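Local coordinates for flagellar hook-associated protein (Burkholderia pseudomallei, PDB 4UT1), which probably serves as a structural component of the bacterial flagellum, at the junction between the hook and the filament, at residues Y105-P109 and Y597-N602. Sequence-based numbering, arbitrary orientation.
Sequences YVGSP and YAGYVN. With EDO (1,2-ethanediol), chain P.
V106 and V601 meet through their methyls, CG1 of V106 lying only 3.3 Å from CG2 of V601, tighter than an ordinary van der Waals contact, with the two side chains running antiparallel alongside one another. The other branch of V601, set anti to its own backbone nitrogen (chi1 165°), reaches toward the turn: CG1 comes within 3.2 Å of the carbonyl oxygen of G107 and also packs against P109, 3.7 Å from its CB. The proline ring continues along the helix, its CB resting 3.9 Å from CB of A598 and its CB and CG against OD1 of N602, whose side chain crosses it at about a right angle. V106 CG2 meanwhile approaches the hydroxyl of Y600.

No direct hydrogen bond joins the segments; a water does the bridging. It lies within hydrogen-bonding distance of the carbonyl oxygens of V106 and S108, though it has more acceptors around it than protons, and it also sits 2.5 Å from OH of Y597, at the edge of that ring and in its plane, as is the carbonyl oxygen of P109. The site marks the break between helices 80-106 and 113-129 in the elongated helical bundle of FlgK: G107 leaves helical geometry with positive phi, and the following residues pass over the long helix 593-630, near its start.

An ethanediol, probably from the crystallisation liquor, sits beside the turn, its O2 hydrogen-bonded to OH of Y600 (2.8 Å) and OH of Y597 (3.0 Å). Around these tyrosines, L307 of helix 287-322 touches both side chains, while I113 and A114 of the helix after the turn pack on Y597. Y158 of helix 134-193 hydrogen-bonds the Y600 hydroxyl and also touches V106, and OG of S108 is hydrogen-bonded to OG1 of T110.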
loop_
_atom_site.group_PDB
_atom_site.type_symbol
_atom_site.label_atom_id
_atom_site.label_comp_id
_atom_site.label_asym_id
_atom_site.label_seq_id
_atom_site.Cartn_x
_atom_site.Cartn_y
_atom_site.Cartn_z
ATOM N N TYR A 105 15.299 12.666 -0.719
ATOM C CA TYR A 105 14.704 12.222 -1.964
ATOM C C TYR A 105 13.209 12.539 -2.034
ATOM O O TYR A 105 12.744 13.093 -3.021
ATOM C CB TYR A 105 14.893 10.725 -2.166
ATOM C CG TYR A 105 14.093 10.243 -3.345
ATOM C CD1 TYR A 105 14.555 10.437 -4.643
ATOM C CD2 TYR A 105 12.856 9.632 -3.170
ATOM C CE1 TYR A 105 13.816 10.014 -5.735
ATOM C CE2 TYR A 105 12.108 9.207 -4.258
ATOM C CZ TYR A 105 12.597 9.398 -5.534
ATOM O OH TYR A 105 11.856 8.973 -6.612
ATOM N N VAL A 106 12.464 12.163 -0.997
ATOM C CA VAL A 106 11.007 12.303 -1.003
ATOM C C VAL A 106 10.538 13.758 -1.048
ATOM O O VAL A 106 9.552 14.068 -1.724
ATOM C CB VAL A 106 10.377 11.614 0.218
ATOM C CG1 VAL A 106 8.918 11.945 0.317
ATOM C CG2 VAL A 106 10.549 10.107 0.097
ATOM N N GLY A 107 11.227 14.643 -0.327
ATOM C CA GLY A 107 10.892 16.062 -0.364
ATOM C C GLY A 107 9.643 16.445 0.415
ATOM O O GLY A 107 9.320 15.824 1.432
ATOM N N SER A 108 8.928 17.459 -0.075
ATOM C CA SER A 108 7.834 18.075 0.667
ATOM C C SER A 108 6.541 17.243 0.672
ATOM O O SER A 108 6.186 16.629 -0.336
ATOM C CB SER A 108 7.552 19.473 0.085
ATOM O OG SER A 108 6.263 19.924 0.454
ATOM N N PRO A 109 5.824 17.238 1.807
ATOM C CA PRO A 109 4.576 16.472 1.912
ATOM C C PRO A 109 3.461 17.060 1.062
ATOM O O PRO A 109 2.448 16.405 0.872
ATOM C CB PRO A 109 4.235 16.557 3.405
ATOM C CG PRO A 109 4.908 17.788 3.874
ATOM C CD PRO A 109 6.182 17.885 3.084
ATOM N N TYR A 597 -0.723 11.105 1.166
ATOM C CA TYR A 597 0.650 11.391 0.733
ATOM C C TYR A 597 1.422 12.212 1.763
ATOM O O TYR A 597 2.607 11.962 2.005
ATOM C CB TYR A 597 0.666 12.140 -0.599
ATOM C CG TYR A 597 2.060 12.325 -1.157
ATOM C CD1 TYR A 597 2.705 11.282 -1.813
ATOM C CD2 TYR A 597 2.741 13.529 -1.013
ATOM C CE1 TYR A 597 3.969 11.437 -2.316
ATOM C CE2 TYR A 597 4.019 13.692 -1.526
ATOM C CZ TYR A 597 4.622 12.642 -2.176
ATOM O OH TYR A 597 5.892 12.778 -2.680
ATOM N N ALA A 598 0.763 13.210 2.344
ATOM C CA ALA A 598 1.422 14.054 3.338
ATOM C C ALA A 598 1.805 13.248 4.585
ATOM O O ALA A 598 2.862 13.465 5.172
ATOM C CB ALA A 598 0.535 15.232 3.713
ATOM N N GLY A 599 0.949 12.316 4.984
ATOM C CA GLY A 599 1.254 11.450 6.112
ATOM C C GLY A 599 2.441 10.546 5.825
ATOM O O GLY A 599 3.294 10.333 6.683
ATOM N N TYR A 600 2.497 10.021 4.606
ATOM C CA TYR A 600 3.577 9.130 4.200
ATOM C C TYR A 600 4.915 9.878 4.226
ATOM O O TYR A 600 5.929 9.356 4.709
ATOM C CB TYR A 600 3.264 8.542 2.807
ATOM C CG TYR A 600 4.424 8.463 1.846
ATOM C CD1 TYR A 600 5.259 7.352 1.826
ATOM C CD2 TYR A 600 4.673 9.488 0.941
ATOM C CE1 TYR A 600 6.312 7.277 0.960
ATOM C CE2 TYR A 600 5.731 9.422 0.065
ATOM C CZ TYR A 600 6.545 8.313 0.075
ATOM O OH TYR A 600 7.597 8.233 -0.799
ATOM N N VAL A 601 4.918 11.116 3.747
ATOM C CA VAL A 601 6.145 11.910 3.747
ATOM C C VAL A 601 6.547 12.281 5.170
ATOM O O VAL A 601 7.719 12.190 5.537
ATOM C CB VAL A 601 5.992 13.195 2.890
ATOM C CG1 VAL A 601 7.116 14.194 3.177
ATOM C CG2 VAL A 601 5.967 12.831 1.412
ATOM N N ASN A 602 5.571 12.688 5.971
ATOM C CA ASN A 602 5.846 13.143 7.329
ATOM C C ASN A 602 6.368 12.029 8.232
ATOM O O ASN A 602 7.125 12.300 9.159
ATOM C CB ASN A 602 4.592 13.766 7.949
ATOM C CG ASN A 602 4.273 15.129 7.363
ATOM O OD1 ASN A 602 5.145 15.796 6.821
ATOM N ND2 ASN A 602 3.012 15.544 7.465
HETATM C C1 EDO P . 8.951 11.602 -4.309
HETATM O O1 EDO P . 7.846 12.203 -5.006
HETATM C C2 EDO P . 8.582 10.204 -3.811
HETATM O O2 EDO P . 7.562 10.243 -2.788
HETATM O O HOH W 1 7.046 15.019 -2.314
#